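Local atomic coordinates of putative membrane protein mmpL11 (Mycobacterium tuberculosis, PDB entry 4Y0L), a protein that probably exports lipids across the mycobacterial envelope as a member of the RND family of membrane transporters, here represented by one periplasmic domain. Residues Ala24-Arg28 with Arg78-Ala82; Asn34-Pro40 with Leu52-Leu56; Ile69-Arg73 with Gln84-Gly88. The contacts are given in a common frame with arbitrary orientation. Residues are numbered along the deposited sequence.

Contact 1: residues Ala24-Arg28 with Arg78-Ala82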
ATOM      1  N   ALA A  24      -5.659  -5.437   2.672  1.00 15.31           N
ATOM      2  CA  ALA A  24      -4.725  -6.073   3.600  1.00 16.75           C
ATOM      3  C   ALA A  24      -3.495  -5.199   3.811  1.00 17.62           C
ATOM      4  O   ALA A  24      -3.025  -5.038   4.934  1.00 19.45           O
ATOM      5  CB  ALA A  24      -4.316  -7.448   3.088  1.00 16.65           C
ATOM      6  N   ILE A  25      -2.975  -4.642   2.722  1.00 16.86           N
ATOM      7  CA  ILE A  25      -1.822  -3.749   2.793  1.00 18.27           C
ATOM      8  C   ILE A  25      -2.176  -2.501   3.592  1.00 18.75           C
ATOM      9  O   ILE A  25      -1.398  -2.044   4.426  1.00 28.28           O
ATOM     10  CB  ILE A  25      -1.334  -3.350   1.383  1.00 17.29           C
ATOM     11  CG1 ILE A  25      -0.771  -4.573   0.661  1.00 27.35           C
ATOM     12  CG2 ILE A  25      -0.259  -2.268   1.458  1.00 25.29           C
ATOM     13  CD1 ILE A  25      -0.667  -4.410  -0.835  1.00 16.45           C
ATOM     14  N   ARG A  26      -3.358  -1.957   3.326  1.00 18.01           N
ATOM     15  CA  ARG A  26      -3.832  -0.763   4.010  1.00 19.01           C
ATOM     16  C   ARG A  26      -3.926  -0.989   5.519  1.00 21.69           C
ATOM     17  O   ARG A  26      -3.525  -0.137   6.313  1.00 24.36           O
ATOM     18  CB  ARG A  26      -5.191  -0.352   3.445  1.00 25.21           C
ATOM     19  CG  ARG A  26      -5.782   0.889   4.083  1.00 33.90           C
ATOM     20  CD  ARG A  26      -6.898   1.472   3.228  1.00 43.68           C
ATOM     21  NE  ARG A  26      -7.439   2.707   3.796  1.00 44.24           N
ATOM     22  CZ  ARG A  26      -8.609   2.815   4.425  1.00 39.18           C
ATOM     23  NH1 ARG A  26      -9.403   1.762   4.578  1.00 34.53           N
ATOM     24  NH2 ARG A  26      -8.992   3.992   4.899  1.00 32.35           N
ATOM     25  N   HIS A  27      -4.446  -2.150   5.902  1.00 30.26           N
ATOM     26  CA  HIS A  27      -4.613  -2.507   7.308  1.00 25.88           C
ATOM     27  C   HIS A  27      -3.275  -2.665   8.030  1.00 29.78           C
ATOM     28  O   HIS A  27      -3.158  -2.333   9.210  1.00 34.53           O
ATOM     29  CB  HIS A  27      -5.425  -3.800   7.416  1.00 34.46           C
ATOM     30  CG  HIS A  27      -5.514  -4.348   8.806  1.00 43.27           C
ATOM     31  ND1 HIS A  27      -4.667  -5.331   9.273  1.00 51.28           N
ATOM     32  CD2 HIS A  27      -6.357  -4.062   9.825  1.00 38.75           C
ATOM     33  CE1 HIS A  27      -4.981  -5.622  10.523  1.00 46.01           C
ATOM     34  NE2 HIS A  27      -6.002  -4.865  10.882  1.00 40.98           N
ATOM     35  N   ARG A  28      -2.268  -3.174   7.325  1.00 23.23           N
ATOM     36  CA  ARG A  28      -0.951  -3.366   7.921  1.00 25.16           C
ATOM     37  C   ARG A  28      -0.224  -2.031   8.077  1.00 26.30           C
ATOM     38  O   ARG A  28       0.535  -1.834   9.025  1.00 28.59           O
ATOM     39  CB  ARG A  28      -0.111  -4.325   7.075  1.00 24.51           C
ATOM     40  CG  ARG A  28       1.141  -4.842   7.777  1.00 26.85           C
ATOM     41  CD  ARG A  28       0.796  -5.862   8.850  1.00 37.89           C
ATOM     42  NE  ARG A  28       1.981  -6.361   9.551  1.00 40.13           N
ATOM     43  CZ  ARG A  28       2.285  -6.111  10.826  1.00 44.55           C
ATOM     44  NH1 ARG A  28       1.494  -5.366  11.590  1.00 46.70           N
ATOM     45  NH2 ARG A  28       3.392  -6.621  11.346  1.00 35.97           N
ATOM     46  N   ARG A  78       5.269  -9.222   2.837  1.00 33.92           N
ATOM     47  CA  ARG A  78       4.584 -10.451   3.243  1.00 27.31           C
ATOM     48  C   ARG A  78       3.119 -10.376   2.851  1.00 24.48           C
ATOM     49  O   ARG A  78       2.536 -11.339   2.354  1.00 30.34           O
ATOM     50  CB  ARG A  78       4.661 -10.686   4.755  1.00 38.48           C
ATOM     51  CG  ARG A  78       5.955 -10.312   5.455  1.00 60.78           C
ATOM     52  CD  ARG A  78       5.849 -10.735   6.915  1.00 62.51           C
ATOM     53  NE  ARG A  78       6.780 -10.047   7.806  1.00 60.56           N
ATOM     54  CZ  ARG A  78       8.095 -10.243   7.819  1.00 57.29           C
ATOM     55  NH1 ARG A  78       8.656 -11.090   6.967  1.00 55.25           N
ATOM     56  NH2 ARG A  78       8.854  -9.576   8.677  1.00 77.65           N
ATOM     57  N   VAL A  79       2.539  -9.207   3.096  1.00 24.03           N
ATOM     58  CA  VAL A  79       1.112  -8.976   2.939  1.00 27.85           C
ATOM     59  C   VAL A  79       0.718  -8.819   1.475  1.00 22.92           C
ATOM     60  O   VAL A  79      -0.395  -9.163   1.085  1.00 28.09           O
ATOM     61  CB  VAL A  79       0.687  -7.711   3.727  1.00 23.83           C
ATOM     62  CG1 VAL A  79      -0.793  -7.417   3.549  1.00 28.57           C
ATOM     63  CG2 VAL A  79       1.023  -7.875   5.201  1.00 28.00           C
ATOM     64  N   ALA A  80       1.637  -8.302   0.666  1.00 28.99           N
ATOM     65  CA  ALA A  80       1.331  -7.970  -0.721  1.00 25.46           C
ATOM     66  C   ALA A  80       1.337  -9.208  -1.614  1.00 17.25           C
ATOM     67  O   ALA A  80       0.607  -9.272  -2.603  1.00 20.72           O
ATOM     68  CB  ALA A  80       2.317  -6.943  -1.238  1.00 19.33           C
ATOM     69  N   GLY A  81       2.161 -10.190  -1.265  1.00 23.69           N
ATOM     70  CA  GLY A  81       2.249 -11.415  -2.039  1.00 22.67           C
ATOM     71  C   GLY A  81       2.913 -11.180  -3.380  1.00 21.85           C
ATOM     72  O   GLY A  81       4.046 -10.707  -3.444  1.00 22.11           O
ATOM     73  N   ALA A  82       2.202 -11.504  -4.457  1.00 23.69           N
ATOM     74  CA  ALA A  82       2.760 -11.394  -5.802  1.00 26.60           C
ATOM     75  C   ALA A  82       2.792  -9.945  -6.282  1.00 17.76           C
ATOM     76  O   ALA A  82       3.560  -9.599  -7.180  1.00 22.32           O
ATOM     77  CB  ALA A  82       1.964 -12.251  -6.771  1.00 20.55           C
TER

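Contact 2: residues Asn34-Pro40 with Leu52-Leu56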
ATOM      1  N   ASN A  34       3.654   5.170  14.829  1.00 48.47           N
ATOM      2  CA  ASN A  34       3.365   6.589  14.635  1.00 53.78           C
ATOM      3  C   ASN A  34       2.390   6.886  13.486  1.00 55.68           C
ATOM      4  O   ASN A  34       2.133   8.049  13.177  1.00 54.39           O
ATOM      5  CB  ASN A  34       4.673   7.357  14.411  1.00 68.75           C
ATOM      6  CG  ASN A  34       5.692   7.109  15.510  1.00 61.97           C
ATOM      7  OD1 ASN A  34       5.330   6.847  16.657  1.00 57.19           O
ATOM      8  ND2 ASN A  34       6.974   7.190  15.165  1.00 64.69           N
ATOM      9  N   VAL A  35       1.854   5.843  12.854  1.00 44.86           N
ATOM     10  CA  VAL A  35       0.815   6.004  11.838  1.00 39.92           C
ATOM     11  C   VAL A  35      -0.532   6.153  12.534  1.00 40.35           C
ATOM     12  O   VAL A  35      -0.812   5.444  13.499  1.00 43.99           O
ATOM     13  CB  VAL A  35       0.790   4.805  10.855  1.00 48.28           C
ATOM     14  CG1 VAL A  35      -0.550   4.690  10.130  1.00 36.69           C
ATOM     15  CG2 VAL A  35       1.911   4.934   9.843  1.00 38.86           C
ATOM     16  N   VAL A  36      -1.359   7.079  12.054  1.00 40.08           N
ATOM     17  CA  VAL A  36      -2.653   7.330  12.681  1.00 41.00           C
ATOM     18  C   VAL A  36      -3.796   7.335  11.662  1.00 51.35           C
ATOM     19  O   VAL A  36      -4.918   6.935  11.982  1.00 54.44           O
ATOM     20  CB  VAL A  36      -2.623   8.664  13.467  1.00 61.65           C
ATOM     21  CG1 VAL A  36      -2.239   9.832  12.573  1.00 56.97           C
ATOM     22  CG2 VAL A  36      -3.951   8.926  14.149  1.00 56.44           C
ATOM     23  N   SER A  37      -3.506   7.766  10.439  1.00 61.89           N
ATOM     24  CA  SER A  37      -4.491   7.756   9.366  1.00 55.67           C
ATOM     25  C   SER A  37      -3.913   7.143   8.101  1.00 54.38           C
ATOM     26  O   SER A  37      -2.786   7.446   7.710  1.00 48.57           O
ATOM     27  CB  SER A  37      -4.982   9.174   9.077  1.00 45.37           C
ATOM     28  OG  SER A  37      -3.892  10.076   9.046  1.00 62.75           O
ATOM     29  N   VAL A  38      -4.692   6.261   7.483  1.00 39.04           N
ATOM     30  CA  VAL A  38      -4.363   5.723   6.171  1.00 38.59           C
ATOM     31  C   VAL A  38      -5.477   6.069   5.193  1.00 35.63           C
ATOM     32  O   VAL A  38      -6.636   5.720   5.412  1.00 31.34           O
ATOM     33  CB  VAL A  38      -4.179   4.201   6.194  1.00 43.78           C
ATOM     34  CG1 VAL A  38      -3.592   3.732   4.876  1.00 52.86           C
ATOM     35  CG2 VAL A  38      -3.279   3.780   7.344  1.00 45.80           C
ATOM     36  N   ALA A  39      -5.115   6.761   4.120  1.00 30.60           N
ATOM     37  CA  ALA A  39      -6.068   7.129   3.083  1.00 31.65           C
ATOM     38  C   ALA A  39      -6.575   5.887   2.358  1.00 30.21           C
ATOM     39  O   ALA A  39      -5.870   4.881   2.289  1.00 24.84           O
ATOM     40  CB  ALA A  39      -5.425   8.086   2.095  1.00 31.04           C
ATOM     41  N   PRO A  40      -7.802   5.949   1.815  1.00 26.16           N
ATOM     42  CA  PRO A  40      -8.226   4.884   0.900  1.00 28.79           C
ATOM     43  C   PRO A  40      -7.339   4.883  -0.336  1.00 29.42           C
ATOM     44  O   PRO A  40      -6.674   5.887  -0.595  1.00 23.09           O
ATOM     45  CB  PRO A  40      -9.672   5.256   0.551  1.00 19.68           C
ATOM     46  CG  PRO A  40     -10.098   6.224   1.604  1.00 21.78           C
ATOM     47  CD  PRO A  40      -8.864   6.946   2.030  1.00 25.10           C
ATOM     48  N   LEU A  52      -1.316   4.400  -1.671  1.00 31.62           N
ATOM     49  CA  LEU A  52      -1.794   4.469  -0.295  1.00 26.61           C
ATOM     50  C   LEU A  52      -0.932   5.449   0.493  1.00 31.80           C
ATOM     51  O   LEU A  52       0.277   5.255   0.623  1.00 23.00           O
ATOM     52  CB  LEU A  52      -1.769   3.084   0.356  1.00 33.02           C
ATOM     53  CG  LEU A  52      -2.775   2.073  -0.203  1.00 31.10           C
ATOM     54  CD1 LEU A  52      -2.413   0.655   0.215  1.00 19.89           C
ATOM     55  CD2 LEU A  52      -4.191   2.417   0.248  1.00 38.05           C
ATOM     56  N   SER A  53      -1.563   6.503   1.007  1.00 28.11           N
ATOM     57  CA  SER A  53      -0.854   7.546   1.739  1.00 36.82           C
ATOM     58  C   SER A  53      -1.222   7.529   3.219  1.00 34.95           C
ATOM     59  O   SER A  53      -2.393   7.652   3.582  1.00 40.18           O
ATOM     60  CB  SER A  53      -1.158   8.919   1.138  1.00 35.36           C
ATOM     61  OG  SER A  53      -2.499   9.302   1.394  1.00 46.87           O
ATOM     62  N   ALA A  54      -0.206   7.380   4.063  1.00 33.40           N
ATOM     63  CA  ALA A  54      -0.395   7.312   5.507  1.00 32.61           C
ATOM     64  C   ALA A  54       0.127   8.565   6.189  1.00 38.81           C
ATOM     65  O   ALA A  54       1.279   8.961   5.999  1.00 42.84           O
ATOM     66  CB  ALA A  54       0.295   6.091   6.071  1.00 29.34           C
ATOM     67  N   VAL A  55      -0.731   9.185   6.991  1.00 52.13           N
ATOM     68  CA  VAL A  55      -0.330  10.333   7.783  1.00 57.99           C
ATOM     69  C   VAL A  55       0.246   9.872   9.119  1.00 62.06           C
ATOM     70  O   VAL A  55      -0.247   8.920   9.733  1.00 58.17           O
ATOM     71  CB  VAL A  55      -1.502  11.292   8.022  1.00 49.13           C
ATOM     72  CG1 VAL A  55      -1.063  12.464   8.880  1.00 55.79           C
ATOM     73  CG2 VAL A  55      -2.057  11.792   6.698  1.00 45.34           C
ATOM     74  N   LEU A  56       1.297  10.558   9.553  1.00 60.99           N
ATOM     75  CA  LEU A  56       2.009  10.214  10.774  1.00 63.95           C
ATOM     76  C   LEU A  56       1.790  11.272  11.843  1.00 67.65           C
ATOM     77  O   LEU A  56       2.081  12.449  11.621  1.00 68.59           O
ATOM     78  CB  LEU A  56       3.503  10.062  10.486  1.00 55.20           C
ATOM     79  CG  LEU A  56       3.854   8.827   9.659  1.00 58.03           C
ATOM     80  CD1 LEU A  56       5.305   8.860   9.209  1.00 57.17           C
ATOM     81  CD2 LEU A  56       3.567   7.583  10.479  1.00 54.08           C
TER
HETATM   82  O   HOH W   1      -4.162   6.952  -0.744  1.00 30.25           O

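Contact 3: residues Ile69-Arg73 with Gln84-Gly88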
ATOM      1  N   ILE A  69       9.286   3.878   7.490  1.00 56.25           N
ATOM      2  CA  ILE A  69       9.578   3.404   6.140  1.00 58.78           C
ATOM      3  C   ILE A  69      10.284   2.050   6.188  1.00 53.81           C
ATOM      4  O   ILE A  69       9.931   1.137   5.444  1.00 48.43           O
ATOM      5  CB  ILE A  69      10.439   4.428   5.354  1.00 54.07           C
ATOM      6  CG1 ILE A  69       9.557   5.511   4.729  1.00 51.03           C
ATOM      7  CG2 ILE A  69      11.210   3.756   4.217  1.00 50.42           C
ATOM      8  CD1 ILE A  69       8.713   6.296   5.705  1.00 54.23           C
ATOM      9  N   THR A  70      11.276   1.923   7.065  1.00 51.24           N
ATOM     10  CA  THR A  70      12.020   0.673   7.190  1.00 55.21           C
ATOM     11  C   THR A  70      11.109  -0.439   7.707  1.00 49.79           C
ATOM     12  O   THR A  70      11.243  -1.598   7.315  1.00 49.25           O
ATOM     13  CB  THR A  70      13.241   0.822   8.129  1.00 66.81           C
ATOM     14  OG1 THR A  70      13.961  -0.416   8.184  1.00 68.54           O
ATOM     15  CG2 THR A  70      12.814   1.217   9.538  1.00 66.55           C
ATOM     16  N   TRP A  71      10.178  -0.073   8.583  1.00 48.89           N
ATOM     17  CA  TRP A  71       9.210  -1.022   9.117  1.00 46.73           C
ATOM     18  C   TRP A  71       8.299  -1.536   8.005  1.00 51.44           C
ATOM     19  O   TRP A  71       8.060  -2.737   7.891  1.00 58.36           O
ATOM     20  CB  TRP A  71       8.381  -0.367  10.225  1.00 46.77           C
ATOM     21  CG  TRP A  71       7.409  -1.291  10.891  1.00 44.97           C
ATOM     22  CD1 TRP A  71       7.589  -1.958  12.066  1.00 46.50           C
ATOM     23  CD2 TRP A  71       6.100  -1.646  10.424  1.00 46.99           C
ATOM     24  NE1 TRP A  71       6.477  -2.708  12.361  1.00 44.18           N
ATOM     25  CE2 TRP A  71       5.549  -2.534  11.369  1.00 41.02           C
ATOM     26  CE3 TRP A  71       5.343  -1.301   9.300  1.00 46.81           C
ATOM     27  CZ2 TRP A  71       4.276  -3.082  11.226  1.00 37.95           C
ATOM     28  CZ3 TRP A  71       4.078  -1.848   9.159  1.00 35.76           C
ATOM     29  CH2 TRP A  71       3.558  -2.727  10.117  1.00 35.31           C
ATOM     30  N   MET A  72       7.799  -0.619   7.184  1.00 53.41           N
ATOM     31  CA  MET A  72       6.903  -0.971   6.090  1.00 43.91           C
ATOM     32  C   MET A  72       7.603  -1.827   5.037  1.00 44.50           C
ATOM     33  O   MET A  72       7.047  -2.816   4.560  1.00 37.30           O
ATOM     34  CB  MET A  72       6.341   0.293   5.438  1.00 41.76           C
ATOM     35  CG  MET A  72       5.345   1.040   6.305  1.00 48.31           C
ATOM     36  SD  MET A  72       4.652   2.479   5.475  1.00 58.86           S
ATOM     37  CE  MET A  72       3.800   3.269   6.836  1.00 42.00           C
ATOM     38  N   ARG A  73       8.825  -1.446   4.681  1.00 53.38           N
ATOM     39  CA  ARG A  73       9.595  -2.179   3.681  1.00 49.96           C
ATOM     40  C   ARG A  73       9.919  -3.600   4.136  1.00 46.84           C
ATOM     41  O   ARG A  73      10.288  -4.450   3.327  1.00 45.03           O
ATOM     42  CB  ARG A  73      10.888  -1.427   3.357  1.00 47.00           C
ATOM     43  CG  ARG A  73      10.673  -0.198   2.491  1.00 50.59           C
ATOM     44  CD  ARG A  73      11.934   0.639   2.377  1.00 51.45           C
ATOM     45  NE  ARG A  73      11.756   1.743   1.438  1.00 59.42           N
ATOM     46  CZ  ARG A  73      12.560   2.799   1.355  1.00 57.12           C
ATOM     47  NH1 ARG A  73      13.607   2.913   2.161  1.00 55.78           N
ATOM     48  NH2 ARG A  73      12.309   3.748   0.465  1.00 54.05           N
ATOM     49  N   GLN A  84       3.588  -5.977  -6.427  1.00 33.04           N
ATOM     50  CA  GLN A  84       4.807  -5.223  -6.168  1.00 31.91           C
ATOM     51  C   GLN A  84       4.507  -4.032  -5.263  1.00 31.70           C
ATOM     52  O   GLN A  84       3.555  -3.295  -5.505  1.00 29.28           O
ATOM     53  CB  GLN A  84       5.426  -4.752  -7.486  1.00 32.26           C
ATOM     54  CG  GLN A  84       6.901  -4.405  -7.402  1.00 41.25           C
ATOM     55  CD  GLN A  84       7.506  -4.127  -8.765  1.00 61.72           C
ATOM     56  OE1 GLN A  84       6.822  -4.199  -9.787  1.00 64.11           O
ATOM     57  NE2 GLN A  84       8.795  -3.808  -8.787  1.00 65.67           N
ATOM     58  N   VAL A  85       5.316  -3.859  -4.221  1.00 22.43           N
ATOM     59  CA  VAL A  85       5.144  -2.755  -3.280  1.00 24.27           C
ATOM     60  C   VAL A  85       6.417  -1.919  -3.192  1.00 26.26           C
ATOM     61  O   VAL A  85       7.526  -2.449  -3.250  1.00 34.92           O
ATOM     62  CB  VAL A  85       4.768  -3.268  -1.869  1.00 44.48           C
ATOM     63  CG1 VAL A  85       4.745  -2.126  -0.851  1.00 50.00           C
ATOM     64  CG2 VAL A  85       3.423  -3.956  -1.899  1.00 40.12           C
ATOM     65  N   ASP A  86       6.242  -0.609  -3.050  1.00 33.40           N
ATOM     66  CA  ASP A  86       7.357   0.313  -2.879  1.00 23.18           C
ATOM     67  C   ASP A  86       6.971   1.436  -1.928  1.00 22.89           C
ATOM     68  O   ASP A  86       5.905   2.035  -2.067  1.00 33.84           O
ATOM     69  CB  ASP A  86       7.793   0.894  -4.225  1.00 24.19           C
ATOM     70  CG  ASP A  86       8.492  -0.126  -5.102  1.00 45.74           C
ATOM     71  OD1 ASP A  86       9.729  -0.257  -4.988  1.00 48.57           O
ATOM     72  OD2 ASP A  86       7.805  -0.794  -5.904  1.00 46.92           O
ATOM     73  N   VAL A  87       7.843   1.709  -0.962  1.00 32.67           N
ATOM     74  CA  VAL A  87       7.629   2.786  -0.004  1.00 31.87           C
ATOM     75  C   VAL A  87       8.491   3.994  -0.369  1.00 41.87           C
ATOM     76  O   VAL A  87       9.696   3.867  -0.580  1.00 44.57           O
ATOM     77  CB  VAL A  87       7.956   2.340   1.436  1.00 36.51           C
ATOM     78  CG1 VAL A  87       7.621   3.447   2.428  1.00 30.58           C
ATOM     79  CG2 VAL A  87       7.199   1.067   1.787  1.00 25.54           C
ATOM     80  N   GLY A  88       7.864   5.162  -0.441  1.00 43.94           N
ATOM     81  CA  GLY A  88       8.578   6.388  -0.741  1.00 37.99           C
ATOM     82  C   GLY A  88       9.424   6.848   0.431  1.00 42.00           C
ATOM     83  O   GLY A  88      10.406   7.572   0.258  1.00 49.22           O
TER

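Contact 1: residues Ala24-Arg28 with Arg78-Ala82
Two helices lie side by side here, and the contact is apolar, with no hydrogen bond passing between the segments. Start at R78, which stays clear of 24-28; its NE binds OE1 of Q75, the same oxygen that takes NH2 of R28, so the two arginines share an acceptor one helical turn back from V79. V79 makes most of the contact. V79 CG1 sits 3.6 Å from A24 CB and 4.1 Å from I25 CG1, while V79 CG2 meets R28 CG at 4.0 Å. A24 and R28 are one turn apart, so V79 fits between them and touches the aliphatic part of R28, whose NH1 binds Q31. Next comes A80, a small residue whose CB lies 3.9 Å from I25 CD1 and lets that long side chain reach in. At G81 phi turns positive and the helix ends; A82 then leads away from the interface. In the fold, this is the pairing of the two helices of a ferredoxin-like βαββαβ domain, 19-29 with 66-80. I25 also rests on L52 of strand 49-55, so helix 19-29 packs on the antiparallel sheet, while R28 reaches along helix 66-80 to W71 and L76.

Contact 2: residues Asn34-Pro40 with Leu52-Leu56
This is a β-hairpin, strands 37-43 and 49-55, with a classic bulge where it frays: V36 and S37 both face V55. Across the bulge, V36 N donates to V55 O at 3.2 Å and V55 N donates to S37 O at 2.8 Å, so both polar backbone atoms of V55 are used even though the first strand carries an extra residue. Beyond it, V38 and A54 form an antiparallel non-hydrogen-bonded pair; their side chains share a face and both touch I29 of helix 19-29. One direct bond follows, A39 N to S53 O at 2.9 Å. R26 of helix 19-29 takes both V38 O (through NH2) and A39 O (through NE), which helps tie this edge strand to the helix. On the other strand, L52 and A54 bond through their backbones to V4 and V2 of strand 2-7, which continues the sheet, and S53 OG accepts from R42 NH2. At P40 a water bridges the strands: it donates to P40 O at 2.7 Å and accepts from S53 N at 3.2 Å.

Contact 3: residues Ile69-Arg73 with Gln84-Gly88
V87 lays its side chain against one face of the helix, overlapping I69, M72 and R73. The pair is the closing α-β unit of the ferredoxin-like domain: helix 66-80 runs out, and strand 84-87 returns beneath it nearly antiparallel, 171° between the short axes and 8.7 Å apart. V87 CG1 meets I69 CG1 at 3.6 Å, and V87 CG2 lies 3.8 Å from both M72 CB and R73 CG. I69 and V87 also touch V2, so this layer continues onto strand 2-7. D86 points the other way, toward the sheet's opposite face, where its OD2 makes a salt bridge with R7. The backbones of Q84, D86 and G88 pair with R7, L5 and Q3, and V87, lying between two of these positions, turns its carbonyl to the outer edge of the sheet. There R73 reaches over from the helix, and its NH2 donates to V87 O at 2.8 Å, near the plane of the guanidinium, with an N-H...O angle of 154°.

How the contacts relate
The three contacts assemble the two layers of the domain: contact 1 pairs the helices, contact 2 builds one edge of the sheet, and contact 3 lays the second helix on the strand at the other edge. Contacts 1 and 3 share helix 66-80, with centres about 11 Å apart, and I25 CD1 lies 4.3 Å from V85 CG2 between them. Contacts 1 and 2, about 15 Å apart between centres, join through R26 NH2 to V38 O at 3.0 Å. Contacts 2 and 3, with centres about 13 Å apart, touch where V35 CG2 meets M72 CE at 3.9 Å. In sequence, contact 2 is nested within contact 1, whereas contacts 1 and 3 interlace.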